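Local structure of 2-hydroxyisobutyryl-CoA synthetase (Aquincola tertiaricarbonis, 6HDY) at residues Val272-Ser277 with Asp295-Trp300; Ala288-Ser293 with Asn353-Thr358; Leu347-Glu352 with Arg361-Ile366. The protein belongs to the ANL superfamily of AMP-binding enzymes, with a large nucleotide-binding domain followed by a smaller C-terminal domain. All coordinates share one frame; numbering follows the deposited sequence.

Interaction 1: Val272-Ser277 with Asp295-Trp300. With 8LQ ([[(2~{R},3~{S},4~{R},5~{R})-5-(6-aminopurin-9-yl)-3,4-bis(oxidanyl)oxolan-2-yl]methoxy-oxidanyl-phosphoryl] (3~{S})-3-oxidanylbutanoate), chain C; 3HL ((3S)-3-hydroxybutanoic acid), chain B.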
# COMPACT_ATOMS: atom_id res chain seq x y z
N VAL A 272 22.25 8.65 -5.37
CA VAL A 272 21.68 7.72 -4.41
C VAL A 272 21.83 8.32 -3.02
O VAL A 272 22.88 8.86 -2.70
CB VAL A 272 22.30 6.29 -4.54
CG1 VAL A 272 22.06 5.46 -3.28
CG2 VAL A 272 21.75 5.57 -5.76
N TYR A 273 20.76 8.26 -2.20
CA TYR A 273 20.81 8.74 -0.82
C TYR A 273 20.49 7.64 0.13
O TYR A 273 19.61 6.84 -0.16
CB TYR A 273 19.89 9.94 -0.60
CG TYR A 273 20.30 11.12 -1.44
CD1 TYR A 273 21.56 11.70 -1.30
CD2 TYR A 273 19.48 11.59 -2.46
CE1 TYR A 273 21.96 12.76 -2.10
CE2 TYR A 273 19.86 12.68 -3.25
CZ TYR A 273 21.09 13.27 -3.05
OH TYR A 273 21.49 14.31 -3.85
N ASP A 274 21.22 7.59 1.24
CA ASP A 274 21.03 6.62 2.31
C ASP A 274 20.22 7.29 3.44
O ASP A 274 20.47 8.46 3.76
CB ASP A 274 22.39 6.12 2.84
CG ASP A 274 22.39 4.85 3.69
OD1 ASP A 274 21.43 4.05 3.59
OD2 ASP A 274 23.40 4.62 4.39
N CYS A 275 19.22 6.57 3.97
CA CYS A 275 18.41 6.98 5.12
C CYS A 275 17.90 5.74 5.85
O CYS A 275 17.99 4.64 5.32
CB CYS A 275 17.27 7.94 4.74
SG CYS A 275 15.92 7.20 3.78
N GLY A 276 17.36 5.94 7.05
CA GLY A 276 16.71 4.86 7.77
C GLY A 276 17.38 4.33 9.01
O GLY A 276 18.50 3.83 8.96
N SER A 277 16.64 4.39 10.12
CA SER A 277 17.03 3.81 11.41
C SER A 277 16.20 2.53 11.56
O SER A 277 16.58 1.50 11.01
CB SER A 277 16.78 4.80 12.55
OG SER A 277 15.46 5.32 12.54
N ASP A 295 27.42 11.09 0.89
CA ASP A 295 27.94 9.79 1.34
C ASP A 295 27.53 9.57 2.80
O ASP A 295 27.63 10.48 3.64
CB ASP A 295 29.46 9.64 1.15
CG ASP A 295 29.91 9.70 -0.30
OD1 ASP A 295 29.38 8.92 -1.12
OD2 ASP A 295 30.81 10.50 -0.61
N GLY A 296 27.01 8.38 3.07
CA GLY A 296 26.57 8.03 4.40
C GLY A 296 25.34 8.81 4.83
O GLY A 296 24.50 9.19 4.00
N MET A 297 25.22 9.04 6.15
CA MET A 297 24.05 9.69 6.70
C MET A 297 24.40 10.66 7.79
O MET A 297 25.34 10.43 8.52
CB MET A 297 23.08 8.64 7.30
CG MET A 297 22.57 7.63 6.29
SD MET A 297 21.35 6.45 6.95
CE MET A 297 22.37 5.42 7.93
N LEU A 298 23.61 11.73 7.94
CA LEU A 298 23.74 12.65 9.06
C LEU A 298 22.71 12.20 10.14
O LEU A 298 21.69 11.62 9.80
CB LEU A 298 23.40 14.08 8.64
CG LEU A 298 24.30 14.81 7.63
CD1 LEU A 298 24.00 16.28 7.63
CD2 LEU A 298 25.81 14.52 7.86
N CYS A 299 23.00 12.48 11.41
CA CYS A 299 22.12 12.20 12.54
C CYS A 299 21.38 13.49 12.82
O CYS A 299 21.95 14.38 13.43
CB CYS A 299 22.92 11.76 13.77
SG CYS A 299 23.94 10.29 13.50
N TRP A 300 20.13 13.60 12.36
CA TRP A 300 19.28 14.77 12.57
C TRP A 300 18.81 14.77 14.03
O TRP A 300 17.69 14.37 14.34
CB TRP A 300 18.13 14.78 11.56
CG TRP A 300 18.57 14.85 10.13
CD1 TRP A 300 19.27 13.91 9.44
CD2 TRP A 300 18.26 15.89 9.19
NE1 TRP A 300 19.46 14.32 8.14
CE2 TRP A 300 18.83 15.52 7.95
CE3 TRP A 300 17.53 17.10 9.27
CZ2 TRP A 300 18.71 16.32 6.79
CZ3 TRP A 300 17.42 17.88 8.13
CH2 TRP A 300 18.00 17.49 6.91
N9 8LQ C . 18.35 -0.88 8.17
C8 8LQ C . 17.36 -0.02 7.92
N7 8LQ C . 17.84 0.99 7.21
C5 8LQ C . 19.15 0.78 7.03
C6 8LQ C . 20.12 1.43 6.35
N6 8LQ C . 19.81 2.57 5.76
N1 8LQ C . 21.39 0.98 6.31
C2 8LQ C . 21.73 -0.22 6.93
N3 8LQ C . 20.71 -0.92 7.56
C4 8LQ C . 19.46 -0.40 7.63
CAA 8LQ C . 11.21 1.53 8.23
CAZ 8LQ C . 12.60 1.80 7.61
OAE 8LQ C . 12.64 1.30 6.28
CAL 8LQ C . 13.74 1.14 8.41
CAS 8LQ C . 13.49 -0.37 8.56
OAC 8LQ C . 13.74 -1.13 7.62
OAQ 8LQ C . 12.92 -0.76 9.76
PBC 8LQ C . 12.85 -2.29 10.23
OAH 8LQ C . 11.91 -2.99 9.16
OAD 8LQ C . 12.36 -2.45 11.61
O5' 8LQ C . 14.34 -2.80 10.12
C5' 8LQ C . 15.33 -2.03 10.80
C4' 8LQ C . 16.69 -2.64 10.56
O4' 8LQ C . 16.97 -2.65 9.14
C3' 8LQ C . 17.68 -1.73 11.15
O3' 8LQ C . 17.86 -2.03 12.57
C2' 8LQ C . 18.92 -2.06 10.32
O2' 8LQ C . 19.50 -3.37 10.71
C1' 8LQ C . 18.31 -2.17 8.94
CA 3HL B . 13.08 0.44 8.23
CB 3HL B . 11.74 0.81 8.92
OG1 3HL B . 11.49 2.21 8.94
CG2 3HL B . 10.57 0.18 8.23
C 3HL B . 13.73 1.71 7.73
OA 3HL B . 13.20 2.33 6.82
OB 3HL B . 14.77 2.16 8.47
O HOH W 1 23.53 9.19 1.26
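Asp274 and Met297 make a buried contact of packing and one water, without a direct hydrogen bond, where edge strand 271-274 of the parallel sheet meets the middle strand, 297-299, of a small antiparallel sheet. The Met297 chain runs past the Asp274 side chain, with Met297 SD and CG each 3.8 Å from Asp274 CG. Met297 CG sits 3.4 Å from the carbonyl Asp274 O, and Met297 SD reaches on to Cys275 CA at 3.5 Å. The bend at chi3 (-73°) leaves Met297 CE 3.8 Å from Asp274 OD2. Water 1 accepts from Asp274 N at 2.8 Å and lies 2.9 Å from Gly296 O, to which it can donate, bridging the Asp274 strand to the loop residue Gly296.

The same carboxylate faces the ligand. Asp274 OD1 accepts a hydrogen bond from 8LQ N6 at 3.1 Å with an N-H...O angle of 158°, while Cys275 O receives the other bond from N6 at 2.8 Å, more bent at 135°. Both bonds grip the purine amino group, and Asp274 OD2 is held by Ser256 OG.

Around this junction, Tyr273 and Cys275 bond through their backbones to Phe249 at strand 246-249, and Met297 packs against Val287 of strand 287-288 and Leu362 of strand 361-362.

Interaction 2: Ala288-Ser293 with Asn353-Thr358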
# COMPACT_ATOMS: atom_id res chain seq x y z
N ALA A 288 20.05 10.27 7.73
CA ALA A 288 19.92 10.46 6.28
C ALA A 288 20.98 11.34 5.68
O ALA A 288 21.29 12.40 6.24
CB ALA A 288 18.53 11.04 5.93
N GLY A 289 21.43 10.96 4.50
CA GLY A 289 22.37 11.77 3.72
C GLY A 289 21.67 12.96 3.08
O GLY A 289 20.43 13.01 2.99
N THR A 290 22.46 13.98 2.71
CA THR A 290 21.91 15.20 2.09
C THR A 290 22.47 15.35 0.66
O THR A 290 23.36 14.60 0.29
CB THR A 290 22.10 16.42 2.99
OG1 THR A 290 23.47 16.78 2.98
CG2 THR A 290 21.64 16.19 4.42
N GLU A 291 21.93 16.28 -0.14
CA GLU A 291 22.41 16.49 -1.51
C GLU A 291 23.94 16.72 -1.59
O GLU A 291 24.58 16.16 -2.48
CB GLU A 291 21.64 17.59 -2.24
CG GLU A 291 21.98 17.66 -3.72
CD GLU A 291 21.21 18.68 -4.53
OE1 GLU A 291 20.41 19.43 -3.94
OE2 GLU A 291 21.40 18.70 -5.77
N GLN A 292 24.51 17.50 -0.65
CA GLN A 292 25.94 17.81 -0.60
C GLN A 292 26.72 16.79 0.24
O GLN A 292 27.79 16.37 -0.19
CB GLN A 292 26.23 19.26 -0.15
CG GLN A 292 25.52 20.35 -1.00
CD GLN A 292 24.04 20.53 -0.67
OE1 GLN A 292 23.57 20.16 0.41
NE2 GLN A 292 23.26 21.04 -1.61
N SER A 293 26.19 16.38 1.42
CA SER A 293 26.81 15.35 2.26
C SER A 293 26.15 14.05 1.79
O SER A 293 25.32 13.47 2.50
CB SER A 293 26.51 15.62 3.73
OG SER A 293 26.81 16.97 4.06
N ASN A 353 30.48 19.14 7.55
CA ASN A 353 29.76 18.47 6.48
C ASN A 353 29.66 19.37 5.25
O ASN A 353 29.46 20.57 5.44
CB ASN A 353 28.37 18.03 6.95
CG ASN A 353 28.44 17.04 8.08
OD1 ASN A 353 29.00 15.95 7.95
ND2 ASN A 353 27.87 17.40 9.23
N PRO A 354 29.79 18.81 4.01
CA PRO A 354 29.70 19.67 2.80
C PRO A 354 28.41 20.51 2.67
O PRO A 354 28.46 21.61 2.11
CB PRO A 354 29.85 18.68 1.63
CG PRO A 354 30.46 17.46 2.22
CD PRO A 354 30.05 17.40 3.66
N CYS A 355 27.27 20.00 3.20
CA CYS A 355 26.00 20.74 3.18
C CYS A 355 25.99 21.88 4.21
O CYS A 355 25.20 22.81 4.07
CB CYS A 355 24.80 19.80 3.34
SG CYS A 355 24.68 18.99 4.95
N GLY A 356 26.89 21.82 5.19
CA GLY A 356 26.98 22.83 6.24
C GLY A 356 26.07 22.57 7.44
O GLY A 356 25.93 23.43 8.31
N ARG A 357 25.42 21.39 7.49
CA ARG A 357 24.59 21.00 8.63
C ARG A 357 25.53 20.55 9.76
O ARG A 357 26.48 19.79 9.53
CB ARG A 357 23.57 19.91 8.25
CG ARG A 357 22.38 20.48 7.45
CD ARG A 357 21.47 19.39 6.90
NE ARG A 357 20.34 19.94 6.15
CZ ARG A 357 20.32 20.15 4.84
NH1 ARG A 357 19.24 20.62 4.26
NH2 ARG A 357 21.39 19.88 4.10
N THR A 358 25.30 21.09 10.96
CA THR A 358 26.14 20.83 12.14
C THR A 358 25.71 19.57 12.92
O THR A 358 25.46 19.64 14.13
CB THR A 358 26.12 22.07 13.01
OG1 THR A 358 24.76 22.38 13.24
CG2 THR A 358 26.84 23.28 12.38
O HOH W 2 21.05 19.63 1.24
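Arg357 turns an edge of its guanidinium toward Gln292, with Gln292 OE1 near the plane and 4.3 Å from Arg357 NH2. At the edge too, in the plane, lies Cys355 SG, which accepts from Arg357 NH2 at 3.5 Å. Thr290 approaches obliquely, its CB 3.7 Å from Arg357 NH2, as the two side chains cross. The second flat group, the amide of Asn353, directs ND2 within its own plane at Arg357 O in a nearly straight bond (174°).

Water 2 links the guanidinium edge to Gln292: it donates to Gln292 OE1 at 2.7 Å and accepts from Arg357 NH2 at 2.9 Å. Cys355 N donates across the loops to Ser293 OG at 3.2 Å, with an angle of 161° at the hydrogen. Ser293 OG also rests on Pro354 CD. On its own side, Thr290 OG1 accepts from Ser293 N in an ST motif, which holds the Thr290 hydroxyl against the Ser293 backbone, facing the 353-356 type I turn.

Cys355 chi1 (66°) places SG between the backbone N and the carbonyl carbon. There it lies 3.1 Å from Ser293 OG and 3.2 Å from Thr290 OG1, while Arg357 N donates to it as well. The arginine is further fixed by a salt bridge from NE to Glu39.

Chemically, then, a buried sulfur is surrounded by polar groups: two N-H donors converge on it, one from a cation. Such a setting would polarise the sulfur and might favour its ionisation, though Glu39 would partly offset the positive charge.

Interaction 3: Leu347-Glu352 with Arg361-Ile366. With 8LQ ([[(2~{R},3~{S},4~{R},5~{R})-5-(6-aminopurin-9-yl)-3,4-bis(oxidanyl)oxolan-2-yl]methoxy-oxidanyl-phosphoryl] (3~{S})-3-oxidanylbutanoate), chain C; SO4 (sulfate ion), chain E.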
# COMPACT_ATOMS: atom_id res chain seq x y z
N LEU A 347 29.81 3.54 12.49
CA LEU A 347 30.91 4.41 12.87
C LEU A 347 30.33 5.81 12.70
O LEU A 347 29.67 6.10 11.70
CB LEU A 347 32.13 4.22 11.95
CG LEU A 347 33.41 4.95 12.40
CD1 LEU A 347 34.63 4.15 12.06
CD2 LEU A 347 33.53 6.32 11.76
N TRP A 348 30.61 6.68 13.68
CA TRP A 348 30.18 8.07 13.67
C TRP A 348 31.38 9.02 13.84
O TRP A 348 32.34 8.70 14.54
CB TRP A 348 29.02 8.36 14.66
CG TRP A 348 29.33 8.46 16.14
CD1 TRP A 348 30.40 7.94 16.82
CD2 TRP A 348 28.47 9.04 17.14
NE1 TRP A 348 30.29 8.23 18.16
CE2 TRP A 348 29.12 8.91 18.38
CE3 TRP A 348 27.21 9.68 17.09
CZ2 TRP A 348 28.55 9.36 19.58
CZ3 TRP A 348 26.67 10.17 18.27
CH2 TRP A 348 27.33 9.99 19.50
N THR A 349 31.32 10.17 13.14
CA THR A 349 32.35 11.22 13.18
C THR A 349 31.64 12.56 13.37
O THR A 349 30.42 12.63 13.20
CB THR A 349 33.24 11.20 11.93
OG1 THR A 349 32.43 11.28 10.75
CG2 THR A 349 34.15 9.99 11.87
N ASN A 350 32.38 13.58 13.79
CA ASN A 350 31.81 14.91 14.00
C ASN A 350 32.60 16.01 13.28
O ASN A 350 32.74 17.12 13.79
CB ASN A 350 31.62 15.21 15.48
CG ASN A 350 30.60 16.30 15.75
OD1 ASN A 350 29.66 16.51 14.97
ND2 ASN A 350 30.78 17.03 16.84
N ASP A 351 33.04 15.73 12.06
CA ASP A 351 33.75 16.72 11.25
C ASP A 351 32.75 17.50 10.40
O ASP A 351 31.62 17.05 10.21
CB ASP A 351 34.82 16.04 10.40
CG ASP A 351 35.79 15.24 11.24
OD1 ASP A 351 36.14 15.70 12.35
OD2 ASP A 351 36.17 14.13 10.81
N GLU A 352 33.17 18.67 9.89
CA GLU A 352 32.40 19.58 9.03
C GLU A 352 31.74 18.81 7.87
O GLU A 352 32.36 17.91 7.30
CB GLU A 352 33.34 20.67 8.49
CG GLU A 352 32.67 21.98 8.11
CD GLU A 352 33.61 23.09 7.68
OE1 GLU A 352 34.44 22.86 6.78
OE2 GLU A 352 33.49 24.21 8.24
N ARG A 361 27.80 12.41 11.85
CA ARG A 361 27.63 11.66 10.62
C ARG A 361 27.97 10.18 10.80
O ARG A 361 28.82 9.83 11.62
CB ARG A 361 28.57 12.30 9.56
CG ARG A 361 28.37 11.84 8.12
CD ARG A 361 29.28 12.63 7.19
NE ARG A 361 28.87 12.49 5.79
CZ ARG A 361 29.44 13.14 4.77
NH1 ARG A 361 30.45 13.98 4.98
NH2 ARG A 361 29.02 12.93 3.53
N LEU A 362 27.35 9.34 9.98
CA LEU A 362 27.62 7.92 9.81
C LEU A 362 28.20 7.87 8.38
O LEU A 362 27.45 7.69 7.41
CB LEU A 362 26.34 7.07 9.96
CG LEU A 362 25.47 7.33 11.21
CD1 LEU A 362 24.26 6.39 11.24
CD2 LEU A 362 26.27 7.20 12.50
N PRO A 363 29.54 8.13 8.23
CA PRO A 363 30.15 8.23 6.89
C PRO A 363 30.02 7.03 5.96
O PRO A 363 30.16 7.18 4.73
CB PRO A 363 31.62 8.51 7.19
CG PRO A 363 31.64 9.03 8.56
CD PRO A 363 30.55 8.36 9.28
N GLN A 364 29.83 5.83 6.55
CA GLN A 364 29.71 4.58 5.81
C GLN A 364 28.36 3.92 6.07
O GLN A 364 28.17 2.72 5.82
CB GLN A 364 30.88 3.66 6.21
CG GLN A 364 32.22 4.11 5.63
CD GLN A 364 33.35 3.95 6.60
OE1 GLN A 364 33.77 2.83 6.93
NE2 GLN A 364 33.90 5.06 7.06
N GLY A 365 27.41 4.75 6.52
CA GLY A 365 26.07 4.35 6.89
C GLY A 365 26.13 3.31 8.00
O GLY A 365 27.00 3.38 8.88
N ILE A 366 25.27 2.31 7.90
CA ILE A 366 25.15 1.25 8.88
C ILE A 366 25.57 -0.05 8.22
O ILE A 366 25.06 -0.40 7.14
CB ILE A 366 23.71 1.26 9.50
CG1 ILE A 366 23.52 2.54 10.36
CG2 ILE A 366 23.39 -0.04 10.29
CD1 ILE A 366 22.15 2.92 10.66
N9 8LQ C . 18.35 -0.88 8.17
C8 8LQ C . 17.36 -0.02 7.92
N7 8LQ C . 17.84 0.99 7.21
C5 8LQ C . 19.15 0.78 7.03
C6 8LQ C . 20.12 1.43 6.35
N6 8LQ C . 19.81 2.57 5.76
N1 8LQ C . 21.39 0.98 6.31
C2 8LQ C . 21.73 -0.22 6.93
N3 8LQ C . 20.71 -0.92 7.56
C4 8LQ C . 19.46 -0.40 7.63
CAA 8LQ C . 11.21 1.53 8.23
CAZ 8LQ C . 12.60 1.80 7.61
OAE 8LQ C . 12.64 1.30 6.28
CAL 8LQ C . 13.74 1.14 8.41
CAS 8LQ C . 13.49 -0.37 8.56
OAC 8LQ C . 13.74 -1.13 7.62
OAQ 8LQ C . 12.92 -0.76 9.76
PBC 8LQ C . 12.85 -2.29 10.23
OAH 8LQ C . 11.91 -2.99 9.16
OAD 8LQ C . 12.36 -2.45 11.61
O5' 8LQ C . 14.34 -2.80 10.12
C5' 8LQ C . 15.33 -2.03 10.80
C4' 8LQ C . 16.69 -2.64 10.56
O4' 8LQ C . 16.97 -2.65 9.14
C3' 8LQ C . 17.68 -1.73 11.15
O3' 8LQ C . 17.86 -2.03 12.57
C2' 8LQ C . 18.92 -2.06 10.32
O2' 8LQ C . 19.50 -3.37 10.71
C1' 8LQ C . 18.31 -2.17 8.94
S SO4 E . 33.11 14.78 2.99
O1 SO4 E . 32.94 15.41 4.30
O2 SO4 E . 31.84 14.27 2.47
O3 SO4 E . 33.64 15.75 2.03
O4 SO4 E . 34.05 13.66 3.12
O HOH W 3 29.21 4.92 9.17
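Thr349 and Arg361 form a single antiparallel hydrogen-bonded bridge: Thr349 N donates to Arg361 O at 2.9 Å (156° at the hydrogen), and Arg361 N returns a bond to Thr349 O at 3.0 Å (168°).

The side chains meet beside this backbone pairing. Thr349 OG1, placed between its backbone N and carbonyl carbon by chi1 of 54°, lies 3.2 Å from Pro363 CG. Trp348 touches the other segment by its CB, 3.7 Å from Leu362 CD2; the indole is turned to other parts of the fold, bonding through NE1 to Val317 O and meeting the ring of Tyr319. Arg361 extends from CG to NE and carries its guanidinium to a sulfate, probably from the crystallisation liquor. The clearer bond there is Arg361 NH1 to sulfate O2 at 2.9 Å, while those of NH1 to O1 and NH2 to O2 are weak. Within the protein, Arg361 NH2 also donates to Asp295 O.

Just beyond the bridge, contact passes to a CA-H...O interaction, with Leu362 CA 3.3 Å from Leu347 O. Water 3 then takes over, donating to Leu347 O and Gly365 O and accepting from Gln364 N, where the chain bends in a type I turn from Leu362 to Gly365.

At the far end, Ile366 CB packs 3.6 Å from C2 of 8LQ and so lines the purine side of the pocket. The arrangement is a single beta bridge closing the irregular connection between strands 340-347 and 361-362. Strand 361-362 is an outer strand of the three-stranded antiparallel sheet, whereas 340-347 and 366-369 are neighbours in the five-stranded one, so the chain passes from one sheet to the other beside the nucleotide site.

In the fold
Interaction 1 is wholly buried and nearest the chain's centre, interaction 2 is a largely buried meeting of loops farther out, and interaction 3 is only partly covered. Their chemistry differs accordingly: packing with a bridging water, beside the residues that bond the ligand's amino group; a polar cluster round a sulfur; then a backbone bridge. Met297 O to Leu362 N (2.7 Å) joins interactions 1 and 3 through neighbouring strands of the small antiparallel sheet, and both touch 8LQ. Interaction 2 borders that sheet through Leu298 N to Ala288 O (3.0 Å), and Asp274 O to Gly289 N (2.8 Å) ties it to the parallel sheet. Arg361 packs against Ser293, Asn353 and Pro354. Along the chain, interaction 2 crosses the other two.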